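Local coordinates for tudor and KH domain-containing protein homolog (Drosophila melanogaster, PDB 5YGB) that takes part in piRNA metabolism and transposon repression, its extended Tudor domain (the part in this chain) binding the N-terminus of Piwi, at residues Tyr8-Val12 and Asp97-Ser101; Gln26-Leu30 and Leu119-Ala123; Pro55-Val61 and Arg73-Ile79; Glu88-Leu93 and Tyr103-Ile109; Val124-Ala129 and Leu189-Leu194. The protein carries 1 engineered substitution. The contacts are given in a common frame with arbitrary orientation. Residue numbers count along the deposited sequence, not the author numbering.

Interaction 1. Residues Tyr8-Val12 and Asp97-Ser101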
# COMPACT_ATOMS: atom_id res chain seq x y z
N TYR A 8 5.37 1.00 9.99
CA TYR A 8 4.68 -0.27 9.80
C TYR A 8 4.80 -0.66 8.34
O TYR A 8 4.68 0.20 7.47
CB TYR A 8 3.19 -0.17 10.11
CG TYR A 8 2.81 0.26 11.51
CD1 TYR A 8 3.27 -0.44 12.62
CD2 TYR A 8 1.96 1.33 11.71
CE1 TYR A 8 2.91 -0.07 13.88
CE2 TYR A 8 1.58 1.71 12.98
CZ TYR A 8 2.07 1.01 14.06
OH TYR A 8 1.70 1.38 15.33
N VAL A 9 4.97 -1.94 8.06
CA VAL A 9 4.78 -2.44 6.70
C VAL A 9 3.29 -2.75 6.53
O VAL A 9 2.74 -3.60 7.24
CB VAL A 9 5.65 -3.67 6.42
CG1 VAL A 9 5.26 -4.29 5.09
CG2 VAL A 9 7.11 -3.27 6.43
N SER A 10 2.62 -2.03 5.64
CA SER A 10 1.16 -2.09 5.53
C SER A 10 0.68 -3.01 4.41
O SER A 10 -0.45 -3.48 4.45
CB SER A 10 0.57 -0.69 5.34
OG SER A 10 1.24 0.02 4.30
N ALA A 11 1.52 -3.25 3.41
CA ALA A 11 1.17 -4.15 2.32
C ALA A 11 2.45 -4.68 1.71
O ALA A 11 3.46 -3.98 1.68
CB ALA A 11 0.30 -3.44 1.27
N VAL A 12 2.40 -5.90 1.20
CA VAL A 12 3.54 -6.55 0.56
C VAL A 12 3.15 -7.22 -0.75
O VAL A 12 2.20 -8.01 -0.78
CB VAL A 12 4.16 -7.62 1.47
CG1 VAL A 12 5.19 -8.46 0.70
CG2 VAL A 12 4.78 -7.00 2.72
N ASP A 97 -3.44 5.01 1.38
CA ASP A 97 -2.88 5.02 2.72
C ASP A 97 -2.26 3.69 3.11
O ASP A 97 -1.57 3.63 4.13
CB ASP A 97 -3.95 5.43 3.74
CG ASP A 97 -4.39 6.85 3.54
OD1 ASP A 97 -3.50 7.72 3.35
OD2 ASP A 97 -5.61 7.11 3.55
N TYR A 98 -2.48 2.63 2.32
CA TYR A 98 -2.02 1.28 2.71
C TYR A 98 -1.15 0.59 1.66
O TYR A 98 -0.22 -0.14 2.02
CB TYR A 98 -3.23 0.40 3.02
CG TYR A 98 -3.89 0.78 4.32
CD1 TYR A 98 -4.78 1.85 4.40
CD2 TYR A 98 -3.58 0.11 5.49
CE1 TYR A 98 -5.35 2.22 5.60
CE2 TYR A 98 -4.15 0.46 6.69
CZ TYR A 98 -5.03 1.51 6.75
OH TYR A 98 -5.58 1.85 7.96
N GLY A 99 -1.43 0.81 0.38
CA GLY A 99 -0.62 0.24 -0.68
C GLY A 99 -1.28 -0.86 -1.49
O GLY A 99 -0.81 -1.19 -2.58
N ASP A 100 -2.36 -1.42 -0.97
CA ASP A 100 -3.10 -2.46 -1.68
C ASP A 100 -3.76 -1.94 -2.96
O ASP A 100 -4.12 -0.77 -3.05
CB ASP A 100 -4.20 -3.05 -0.79
CG ASP A 100 -3.67 -3.53 0.55
OD1 ASP A 100 -3.33 -4.72 0.66
OD2 ASP A 100 -3.61 -2.71 1.48
N SER A 101 -3.92 -2.82 -3.94
CA SER A 101 -4.75 -2.52 -5.10
C SER A 101 -5.84 -3.57 -5.22
O SER A 101 -5.59 -4.75 -4.99
CB SER A 101 -3.91 -2.47 -6.37
OG SER A 101 -3.15 -1.27 -6.43
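This is a small, buried contact between the two halves of the extended Tudor domain: the end of strand 5-12, in the OB-like (staphylococcal-nuclease-like) barrel, meets the loop that joins strands 89-95 and 101-104 of the Tudor barrel. Only 175 Å² is covered, and one hydrogen bond crosses it, from Ser10 OG to Tyr98 O (2.7 Å). The p rotamer of Ser10 brings the hydroxyl to that carbonyl, while Ser10 CB lies 4.2 Å from Tyr98 CD2. Next along the strand, the methyl of Ala11 sits against the turning loop, with CB 3.4 Å from Tyr98 O and 3.9 Å from Asp100 OD1. Gly99 closes the fit. Its positive phi (110°) would press a side chain against the carbonyl of Tyr98, and a CB there would also crowd Ala11 CB. Val9 and Val12 point away from the loop and touch Thr154, Phe150 and Glu151 of helix 144-154. On the loop side, Asp97 forms a salt bridge with Arg73 of strand 70-81. Strand 17-22 runs alongside, pairing with strand 5-12 through Trp19 and Gln21, and helix 25-41 covers Asp97 and Tyr98 with Leu30, Met33 and Val34.

Interaction 2. Residues Gln26-Leu30 and Leu119-Ala123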
# COMPACT_ATOMS: atom_id res chain seq x y z
N GLN A 26 1.00 10.93 12.51
CA GLN A 26 0.36 10.61 11.23
C GLN A 26 -0.37 9.29 11.26
O GLN A 26 -1.45 9.18 10.65
CB GLN A 26 1.39 10.60 10.11
CG GLN A 26 1.85 11.96 9.74
CD GLN A 26 2.70 11.93 8.52
OE1 GLN A 26 2.22 11.61 7.43
NE2 GLN A 26 3.97 12.29 8.67
N SER A 27 0.17 8.30 11.95
CA SER A 27 -0.49 7.01 12.02
C SER A 27 -1.71 7.12 12.95
O SER A 27 -2.73 6.46 12.71
CB SER A 27 0.47 5.90 12.46
OG SER A 27 0.93 6.04 13.80
N LYS A 28 -1.63 7.94 13.98
CA LYS A 28 -2.78 8.17 14.84
C LYS A 28 -3.89 8.87 14.05
O LYS A 28 -5.06 8.51 14.16
CB LYS A 28 -2.39 9.00 16.07
CG LYS A 28 -1.46 8.24 17.03
CD LYS A 28 -1.24 8.99 18.34
CE LYS A 28 -0.48 10.29 18.15
NZ LYS A 28 -0.32 11.01 19.45
N LYS A 29 -3.52 9.85 13.24
CA LYS A 29 -4.49 10.54 12.41
C LYS A 29 -5.10 9.60 11.38
O LYS A 29 -6.29 9.67 11.10
CB LYS A 29 -3.85 11.75 11.71
CG LYS A 29 -3.68 12.96 12.62
CD LYS A 29 -3.11 14.17 11.88
CE LYS A 29 -1.62 14.07 11.68
NZ LYS A 29 -1.12 15.11 10.73
N LEU A 30 -4.29 8.71 10.80
CA LEU A 30 -4.84 7.73 9.86
C LEU A 30 -5.87 6.83 10.53
O LEU A 30 -6.96 6.62 9.97
CB LEU A 30 -3.73 6.88 9.23
CG LEU A 30 -4.23 5.78 8.29
CD1 LEU A 30 -5.03 6.33 7.12
CD2 LEU A 30 -3.04 4.96 7.79
N LEU A 119 -5.06 14.88 5.13
CA LEU A 119 -3.96 14.03 5.58
C LEU A 119 -3.09 13.56 4.42
O LEU A 119 -3.60 13.10 3.40
CB LEU A 119 -4.49 12.82 6.35
CG LEU A 119 -3.45 11.87 6.94
CD1 LEU A 119 -2.63 12.56 8.02
CD2 LEU A 119 -4.13 10.63 7.51
N ARG A 120 -1.77 13.69 4.57
CA ARG A 120 -0.82 13.14 3.61
C ARG A 120 -1.17 11.69 3.25
O ARG A 120 -1.54 10.92 4.13
CB ARG A 120 0.60 13.25 4.21
CG ARG A 120 1.68 12.38 3.56
CD ARG A 120 3.08 12.52 4.23
NE ARG A 120 3.93 11.46 3.71
CZ ARG A 120 4.09 10.28 4.30
NH1 ARG A 120 3.49 10.03 5.46
NH2 ARG A 120 4.86 9.36 3.75
N PHE A 121 -1.08 11.31 1.98
CA PHE A 121 -1.28 9.91 1.62
C PHE A 121 -0.22 9.08 2.36
O PHE A 121 0.99 9.37 2.28
CB PHE A 121 -1.21 9.69 0.11
CG PHE A 121 -2.36 10.29 -0.67
CD1 PHE A 121 -3.43 10.90 -0.04
CD2 PHE A 121 -2.37 10.22 -2.05
CE1 PHE A 121 -4.48 11.45 -0.77
CE2 PHE A 121 -3.43 10.75 -2.79
CZ PHE A 121 -4.47 11.36 -2.15
N GLN A 122 -0.64 8.07 3.11
CA GLN A 122 0.23 7.49 4.12
C GLN A 122 1.18 6.38 3.66
O GLN A 122 2.16 6.10 4.35
CB GLN A 122 -0.63 6.98 5.28
CG GLN A 122 -1.27 8.10 6.08
CD GLN A 122 -0.23 8.90 6.82
OE1 GLN A 122 0.50 8.38 7.66
NE2 GLN A 122 -0.12 10.18 6.48
N ALA A 123 0.91 5.74 2.53
CA ALA A 123 1.73 4.60 2.11
C ALA A 123 2.84 5.03 1.16
O ALA A 123 2.58 5.75 0.20
CB ALA A 123 0.87 3.52 1.45
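Gln26, in the first turn of the long helix 25-41, does most of the polar work here. Its OE1 accepts two hydrogen bonds from the facing loop, one from Arg120 NH1 (2.8 Å), arriving near the plane of the guanidinium, and one from Gln122 NE2 (2.9 Å). Ser27 turns its CB away from the loop, and its OG accepts a hydrogen bond from Gly24 N, just before the helix. Lys29 contributes the base of its side chain, CB lying 4.0 Å from Leu119 CD1. Leu30, the buried end of the segment, rests its CB 4.1 Å from Leu119 CD2 and its CD2 4.0 Å from Gln122 CG. The amide of Gln122 also closes a bond within its own loop, NE2 to Arg120 O (2.8 Å). The helix joins the Tudor and OB-like parts of the domain, and residues 119-123 are the return link between them. Gln26 OE1, an uncharged amide acceptor, takes one charged and one neutral donor, so the polar half is hydrogen bonding without a salt bridge, with the leucine pair on the more buried side.

Interaction 3. Residues Pro55-Val61 and Arg73-Ile79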
# COMPACT_ATOMS: atom_id res chain seq x y z
N PRO A 55 -16.80 8.50 -13.16
CA PRO A 55 -15.47 8.45 -12.56
C PRO A 55 -14.36 8.50 -13.60
O PRO A 55 -14.56 8.17 -14.77
CB PRO A 55 -15.47 7.10 -11.82
CG PRO A 55 -16.48 6.27 -12.55
CD PRO A 55 -17.54 7.24 -12.99
N TYR A 56 -13.17 8.90 -13.17
CA TYR A 56 -12.05 9.03 -14.09
C TYR A 56 -10.74 8.59 -13.44
O TYR A 56 -10.56 8.69 -12.22
CB TYR A 56 -11.92 10.47 -14.61
CG TYR A 56 -11.71 11.52 -13.54
CD1 TYR A 56 -10.43 11.96 -13.19
CD2 TYR A 56 -12.80 12.10 -12.89
CE1 TYR A 56 -10.24 12.92 -12.21
CE2 TYR A 56 -12.61 13.07 -11.91
CZ TYR A 56 -11.34 13.47 -11.57
OH TYR A 56 -11.18 14.44 -10.60
N VAL A 57 -9.83 8.12 -14.28
CA VAL A 57 -8.51 7.74 -13.81
C VAL A 57 -7.79 8.95 -13.20
O VAL A 57 -7.70 10.02 -13.81
CB VAL A 57 -7.69 7.13 -14.95
CG1 VAL A 57 -6.24 6.92 -14.53
CG2 VAL A 57 -8.31 5.82 -15.42
N GLY A 58 -7.32 8.77 -11.97
CA GLY A 58 -6.66 9.82 -11.22
C GLY A 58 -7.52 10.37 -10.10
O GLY A 58 -7.01 11.03 -9.18
N GLN A 59 -8.83 10.11 -10.17
CA GLN A 59 -9.77 10.60 -9.16
C GLN A 59 -9.49 9.96 -7.81
O GLN A 59 -9.20 8.77 -7.73
CB GLN A 59 -11.20 10.30 -9.61
CG GLN A 59 -12.30 11.00 -8.81
CD GLN A 59 -13.68 10.64 -9.32
OE1 GLN A 59 -13.82 9.87 -10.27
NE2 GLN A 59 -14.72 11.17 -8.67
N ILE A 60 -9.57 10.76 -6.75
CA ILE A 60 -9.45 10.25 -5.39
C ILE A 60 -10.84 10.09 -4.82
O ILE A 60 -11.63 11.05 -4.79
CB ILE A 60 -8.61 11.17 -4.51
CG1 ILE A 60 -7.25 11.46 -5.15
CG2 ILE A 60 -8.39 10.55 -3.15
CD1 ILE A 60 -6.41 10.23 -5.47
N VAL A 61 -11.15 8.88 -4.38
CA VAL A 61 -12.50 8.51 -3.96
C VAL A 61 -12.48 7.84 -2.58
O VAL A 61 -11.40 7.62 -2.00
CB VAL A 61 -13.16 7.55 -4.99
CG1 VAL A 61 -13.27 8.22 -6.35
CG2 VAL A 61 -12.35 6.26 -5.12
N ARG A 73 -9.52 5.76 1.63
CA ARG A 73 -9.17 6.64 0.51
C ARG A 73 -8.51 5.83 -0.60
O ARG A 73 -7.63 5.00 -0.35
CB ARG A 73 -8.23 7.76 0.96
CG ARG A 73 -8.80 8.64 2.08
CD ARG A 73 -8.00 9.91 2.30
NE ARG A 73 -6.63 9.64 2.74
CZ ARG A 73 -5.75 10.60 2.97
NH1 ARG A 73 -6.09 11.88 2.80
NH2 ARG A 73 -4.51 10.30 3.36
N ALA A 74 -8.92 6.08 -1.83
CA ALA A 74 -8.41 5.31 -2.95
C ALA A 74 -8.26 6.17 -4.19
O ALA A 74 -9.02 7.12 -4.40
CB ALA A 74 -9.31 4.10 -3.22
N GLU A 75 -7.29 5.82 -5.02
CA GLU A 75 -7.03 6.46 -6.30
C GLU A 75 -7.49 5.53 -7.42
O GLU A 75 -7.13 4.35 -7.45
CB GLU A 75 -5.54 6.78 -6.42
CG GLU A 75 -5.10 7.30 -7.78
CD GLU A 75 -3.59 7.42 -7.91
OE1 GLU A 75 -2.87 7.14 -6.93
OE2 GLU A 75 -3.14 7.80 -9.00
N ILE A 76 -8.30 6.05 -8.34
CA ILE A 76 -8.67 5.25 -9.51
C ILE A 76 -7.48 5.15 -10.45
O ILE A 76 -6.96 6.16 -10.95
CB ILE A 76 -9.88 5.86 -10.23
CG1 ILE A 76 -11.10 5.90 -9.29
CG2 ILE A 76 -10.20 5.06 -11.52
CD1 ILE A 76 -12.38 6.40 -9.95
N VAL A 77 -7.01 3.93 -10.69
CA VAL A 77 -5.88 3.78 -11.60
C VAL A 77 -6.27 3.16 -12.94
O VAL A 77 -5.50 3.24 -13.90
CB VAL A 77 -4.73 2.97 -10.96
CG1 VAL A 77 -4.22 3.71 -9.72
CG2 VAL A 77 -5.19 1.59 -10.60
N ASP A 78 -7.47 2.59 -13.03
CA ASP A 78 -7.96 2.07 -14.30
C ASP A 78 -9.47 1.87 -14.20
O ASP A 78 -10.01 1.69 -13.11
CB ASP A 78 -7.25 0.75 -14.68
CG ASP A 78 -7.16 0.52 -16.19
OD1 ASP A 78 -7.75 1.29 -16.97
OD2 ASP A 78 -6.47 -0.45 -16.58
N ILE A 79 -10.13 1.91 -15.36
CA ILE A 79 -11.56 1.69 -15.47
C ILE A 79 -11.80 0.83 -16.70
O ILE A 79 -11.27 1.11 -17.77
CB ILE A 79 -12.34 3.01 -15.61
CG1 ILE A 79 -12.08 3.95 -14.43
CG2 ILE A 79 -13.83 2.74 -15.76
CD1 ILE A 79 -12.69 5.32 -14.62
O HOH W 1 -4.22 10.86 -8.84
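Side chains of residues 73-79, on strand 70-81, fill hollows formed by residues 55-61, which run first as a turn and then as a strand. Ile76, with 102 Å² covered, is the main bump. Its CD1 sits in the corner formed by Pro55 CB (3.7 Å) and Val61 CG1 (4.1 Å), while its CB lies 3.5 Å from Tyr56 O. Ile79 fills the next hollow, CD1 reaching 3.4 Å from Pro55 O and 3.8 Å from Tyr56 CA. Val57 returns the fit, its CG2 set in the notch between the two isoleucines, 4.4 Å from Ile76 CG2 and 4.3 Å from Ile79 CG1. The hollow is shaped by a type II turn from Tyr56 to Gln59, with Gly58 at the position whose positive phi calls for glycine; Gln59 OE1 braces it by accepting from Tyr56 N (3.1 Å). Gly58 N to Ile76 O (2.8 Å) and Ile76 N to Gln59 O (2.9 Å) lead into regular antiparallel pairing, where Val61 and Ala74 exchange both backbone bonds. On the opposite face, in the non-hydrogen-bonded pair just before, Ile60 CD1 packs on Glu75 CB at 3.7 Å. The pair forms a hairpin of the Tudor barrel. Strand 89-95 flanks residues 73-79, with a classic bulge where Val77 and Asp78 face Asp92, and Arg73 reaches out past Met33 and Met37 of helix 25-41 to a salt bridge with Asp97.

Interaction 4. Residues Glu88-Leu93 and Tyr103-Ile109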
# COMPACT_ATOMS: atom_id res chain seq x y z
N GLU A 88 -21.92 -1.54 -17.15
CA GLU A 88 -21.30 -1.21 -15.87
C GLU A 88 -19.78 -1.30 -16.00
O GLU A 88 -19.27 -1.96 -16.90
CB GLU A 88 -21.81 -2.14 -14.76
CG GLU A 88 -21.36 -1.73 -13.36
CD GLU A 88 -21.97 -2.58 -12.25
OE1 GLU A 88 -21.58 -3.76 -12.11
OE2 GLU A 88 -22.83 -2.05 -11.52
N GLN A 89 -19.07 -0.63 -15.10
CA GLN A 89 -17.62 -0.66 -15.11
C GLN A 89 -17.07 -1.42 -13.92
O GLN A 89 -17.77 -1.66 -12.94
CB GLN A 89 -17.08 0.78 -15.14
CG GLN A 89 -17.30 1.46 -16.49
CD GLN A 89 -17.15 2.97 -16.44
OE1 GLN A 89 -17.27 3.59 -15.38
NE2 GLN A 89 -16.87 3.57 -17.59
N VAL A 90 -15.81 -1.83 -14.05
CA VAL A 90 -15.02 -2.38 -12.95
C VAL A 90 -13.90 -1.38 -12.73
O VAL A 90 -13.28 -0.93 -13.69
CB VAL A 90 -14.47 -3.79 -13.27
CG1 VAL A 90 -13.59 -4.30 -12.13
CG2 VAL A 90 -15.62 -4.76 -13.53
N ILE A 91 -13.66 -1.00 -11.48
CA ILE A 91 -12.72 0.08 -11.16
C ILE A 91 -11.51 -0.48 -10.43
O ILE A 91 -11.64 -1.15 -9.41
CB ILE A 91 -13.38 1.16 -10.28
CG1 ILE A 91 -14.73 1.58 -10.85
CG2 ILE A 91 -12.45 2.36 -10.07
CD1 ILE A 91 -14.64 2.36 -12.12
N ASP A 92 -10.33 -0.22 -10.98
CA ASP A 92 -9.06 -0.60 -10.35
C ASP A 92 -8.66 0.52 -9.38
O ASP A 92 -8.38 1.65 -9.82
CB ASP A 92 -8.00 -0.82 -11.45
CG ASP A 92 -6.72 -1.42 -10.93
OD1 ASP A 92 -6.63 -1.75 -9.73
OD2 ASP A 92 -5.79 -1.60 -11.76
N LEU A 93 -8.64 0.21 -8.09
CA LEU A 93 -8.33 1.18 -7.04
C LEU A 93 -7.00 0.91 -6.37
O LEU A 93 -6.69 -0.23 -6.04
CB LEU A 93 -9.41 1.16 -5.96
CG LEU A 93 -10.80 1.64 -6.36
CD1 LEU A 93 -11.72 1.54 -5.16
CD2 LEU A 93 -10.78 3.06 -6.90
N TYR A 103 -9.69 -4.51 -7.54
CA TYR A 103 -10.75 -4.19 -8.49
C TYR A 103 -12.09 -4.21 -7.76
O TYR A 103 -12.43 -5.21 -7.12
CB TYR A 103 -10.78 -5.20 -9.63
CG TYR A 103 -9.52 -5.24 -10.44
CD1 TYR A 103 -9.33 -4.36 -11.49
CD2 TYR A 103 -8.53 -6.17 -10.18
CE1 TYR A 103 -8.18 -4.40 -12.25
CE2 TYR A 103 -7.38 -6.22 -10.93
CZ TYR A 103 -7.21 -5.34 -11.97
OH TYR A 103 -6.06 -5.38 -12.72
N ILE A 104 -12.85 -3.13 -7.88
CA ILE A 104 -14.03 -2.89 -7.07
C ILE A 104 -15.18 -2.44 -7.95
O ILE A 104 -14.98 -1.71 -8.91
CB ILE A 104 -13.74 -1.81 -5.98
CG1 ILE A 104 -12.58 -2.26 -5.08
CG2 ILE A 104 -14.96 -1.53 -5.12
CD1 ILE A 104 -12.86 -3.53 -4.31
N SER A 105 -16.39 -2.88 -7.62
CA SER A 105 -17.59 -2.36 -8.26
C SER A 105 -17.86 -0.91 -7.87
O SER A 105 -17.64 -0.53 -6.72
CB SER A 105 -18.80 -3.22 -7.89
OG SER A 105 -19.99 -2.53 -8.18
N PRO A 106 -18.37 -0.10 -8.81
CA PRO A 106 -18.76 1.28 -8.51
C PRO A 106 -19.79 1.36 -7.39
O PRO A 106 -19.87 2.39 -6.71
CB PRO A 106 -19.37 1.77 -9.83
CG PRO A 106 -18.78 0.89 -10.86
CD PRO A 106 -18.58 -0.44 -10.23
N ALA A 107 -20.56 0.30 -7.18
CA ALA A 107 -21.54 0.28 -6.10
C ALA A 107 -20.89 0.49 -4.75
O ALA A 107 -21.55 0.91 -3.79
CB ALA A 107 -22.32 -1.02 -6.12
N ASP A 108 -19.59 0.21 -4.66
CA ASP A 108 -18.86 0.26 -3.39
C ASP A 108 -17.98 1.51 -3.25
O ASP A 108 -17.09 1.55 -2.40
CB ASP A 108 -17.99 -0.99 -3.23
CG ASP A 108 -18.81 -2.24 -2.97
OD1 ASP A 108 -19.98 -2.11 -2.57
OD2 ASP A 108 -18.26 -3.35 -3.14
N ILE A 109 -18.23 2.51 -4.08
CA ILE A 109 -17.39 3.71 -4.15
C ILE A 109 -18.25 4.96 -4.00
O ILE A 109 -19.39 4.99 -4.48
CB ILE A 109 -16.63 3.75 -5.49
CG1 ILE A 109 -15.78 2.49 -5.64
CG2 ILE A 109 -15.79 5.01 -5.60
CD1 ILE A 109 -15.17 2.30 -7.03
O HOH W 2 -5.88 -2.45 -14.46
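Here is a second hairpin of the Tudor barrel, the SH3-like antiparallel fold: strand 89-95 turns back into strand 101-104, and the chain then bends through a short 3-10 segment into Ile109. Ile91 and Ile104 form the hydrogen-bonded pair, N to O in both directions (Ile91 N to Ile104 O 3.0 Å, Ile104 N to Ile91 O 2.8 Å). Their side chains share a face with Leu93, whose CD1 meets Ile104 CG1 at 3.9 Å and Ile109 CD1 at 4.0 Å; Leu93 and Ile109 both also touch Val61 of strand 60-65. Pro106 ends the ladder, its CD 3.1 Å from Gln89 O and its CG 4.1 Å from Ile91 CG1. An ST turn, Ala107 N to Ser105 OG at 3.1 Å, shapes the bend. On the other face, Asp92 OD1 lies over the ring of Tyr103, and a water bridges the two side chains, 2.8 Å from Asp92 OD2 and, more weakly, 3.4 Å from Tyr103 OH.

Interaction 5. Residues Val124-Ala129 and Leu189-Leu194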
# COMPACT_ATOMS: atom_id res chain seq x y z
N VAL A 124 4.06 4.58 1.44
CA VAL A 124 5.18 4.80 0.53
C VAL A 124 5.72 3.47 0.03
O VAL A 124 6.11 2.60 0.83
CB VAL A 124 6.31 5.59 1.18
CG1 VAL A 124 7.47 5.73 0.21
CG2 VAL A 124 5.82 6.97 1.61
N GLU A 125 5.73 3.30 -1.29
CA GLU A 125 6.27 2.10 -1.91
C GLU A 125 7.79 2.08 -1.80
O GLU A 125 8.45 3.09 -2.08
CB GLU A 125 5.84 2.01 -3.39
CG GLU A 125 6.06 0.64 -3.99
CD GLU A 125 5.86 0.60 -5.49
OE1 GLU A 125 5.17 1.49 -6.02
OE2 GLU A 125 6.41 -0.32 -6.12
N CYS A 126 8.34 0.94 -1.38
CA CYS A 126 9.77 0.77 -1.15
C CYS A 126 10.22 -0.57 -1.70
O CYS A 126 9.40 -1.44 -2.00
CB CYS A 126 10.11 0.79 0.34
SG CYS A 126 9.68 2.26 1.26
N PHE A 127 11.53 -0.73 -1.78
CA PHE A 127 12.12 -2.06 -1.92
C PHE A 127 13.13 -2.29 -0.79
O PHE A 127 13.61 -1.34 -0.18
CB PHE A 127 12.77 -2.24 -3.31
CG PHE A 127 14.02 -1.43 -3.56
CD1 PHE A 127 13.94 -0.10 -3.97
CD2 PHE A 127 15.28 -2.01 -3.44
CE1 PHE A 127 15.09 0.64 -4.22
CE2 PHE A 127 16.42 -1.27 -3.70
CZ PHE A 127 16.32 0.06 -4.09
N LEU A 128 13.41 -3.55 -0.51
CA LEU A 128 14.40 -3.89 0.51
C LEU A 128 15.78 -3.80 -0.13
O LEU A 128 16.06 -4.51 -1.09
CB LEU A 128 14.17 -5.30 1.07
CG LEU A 128 14.96 -5.68 2.32
CD1 LEU A 128 14.51 -4.81 3.50
CD2 LEU A 128 14.78 -7.16 2.63
N ALA A 129 16.62 -2.91 0.37
CA ALA A 129 17.95 -2.72 -0.21
C ALA A 129 18.86 -3.94 -0.05
O ALA A 129 18.73 -4.71 0.90
CB ALA A 129 18.61 -1.50 0.40
N LEU A 189 12.22 5.14 -6.48
CA LEU A 189 11.74 4.19 -5.49
C LEU A 189 12.76 4.08 -4.35
O LEU A 189 13.92 3.77 -4.61
CB LEU A 189 11.53 2.83 -6.16
CG LEU A 189 10.84 1.70 -5.41
CD1 LEU A 189 9.40 2.06 -5.12
CD2 LEU A 189 10.91 0.44 -6.26
N PRO A 190 12.36 4.38 -3.10
CA PRO A 190 13.33 4.29 -2.00
C PRO A 190 13.70 2.85 -1.65
O PRO A 190 12.82 1.99 -1.58
CB PRO A 190 12.61 4.93 -0.81
CG PRO A 190 11.40 5.60 -1.38
CD PRO A 190 11.06 4.89 -2.65
N GLY A 191 14.99 2.60 -1.46
CA GLY A 191 15.49 1.32 -0.99
C GLY A 191 15.83 1.46 0.47
O GLY A 191 16.59 2.35 0.86
N VAL A 192 15.26 0.59 1.29
CA VAL A 192 15.39 0.72 2.73
C VAL A 192 16.05 -0.48 3.39
O VAL A 192 16.01 -1.60 2.87
CB VAL A 192 14.01 0.93 3.42
CG1 VAL A 192 13.39 2.25 2.98
CG2 VAL A 192 13.05 -0.25 3.16
N GLU A 193 16.67 -0.20 4.53
CA GLU A 193 17.02 -1.21 5.52
C GLU A 193 15.87 -1.31 6.50
O GLU A 193 15.25 -0.30 6.83
CB GLU A 193 18.30 -0.83 6.26
CG GLU A 193 19.53 -0.79 5.40
CD GLU A 193 20.80 -0.69 6.22
OE1 GLU A 193 20.72 -0.40 7.43
OE2 GLU A 193 21.89 -0.91 5.64
N LEU A 194 15.58 -2.50 6.99
CA LEU A 194 14.52 -2.69 7.97
C LEU A 194 15.04 -3.53 9.09
O LEU A 194 15.71 -4.53 8.86
CB LEU A 194 13.31 -3.41 7.38
CG LEU A 194 12.43 -2.76 6.33
CD1 LEU A 194 11.36 -3.75 5.91
CD2 LEU A 194 11.81 -1.49 6.88
O HOH W 3 18.08 -3.77 3.36
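Leu189, Phe127 and Val192 have the most surface covered where strand 124-128 lies beside strand 188-195. Leu189 CD1 packs 3.8 Å from Glu125 CG, and its CD2 comes within 3.8 Å of Phe127 CD1. The Phe127 ring lies across the backbone of Gly191, whose CA sits 3.5 Å from the ring centroid in a CH-pi contact; a CB on Gly191 would clash with the ring. Lys170 of strand 162-171 adds a cation-pi contact to Phe127. Val192 CG1 meets Cys126 SG at 4.1 Å, and its backbone carries the ladder: Val192 N to Phe127 O and Ala129 N to Val192 O, both 2.9 Å, after Phe127 N to Pro190 O at 3.0 Å. Earlier, Pro190 has no NH to give, and Glu125 O faces its CD at 3.2 Å without a hydrogen-bond partner. The strands run in parallel sense, their short axes 55° apart. Parallel pairing of the third and fifth strands, in order 1-2-3-5-4, closes the five-stranded barrel of an OB fold.

Interactions 3 and 4 hold one sheet, the Tudor barrel: strands 70-81 and 89-95 are neighbours, and Val77 N bonds to Asp92 O. Interaction 5 lies about 25 and 30 Å away, centre to centre, in the OB-like barrel, and differs in pairing its strands in parallel. All three rest on backbone ladders and apolar side chains. Interactions 1 and 2 each set a loop against a regular element, a strand in the first and a helix in the second, with side-chain hydrogen bonds carrying the polar load. Interactions 1 and 5 are buried; 2, 3 and 4 are partly exposed. Asp97 links interactions 1 and 2, through Gln122 N, and reaches interaction 3 by its salt bridge with Arg73, which also bonds Leu119 O.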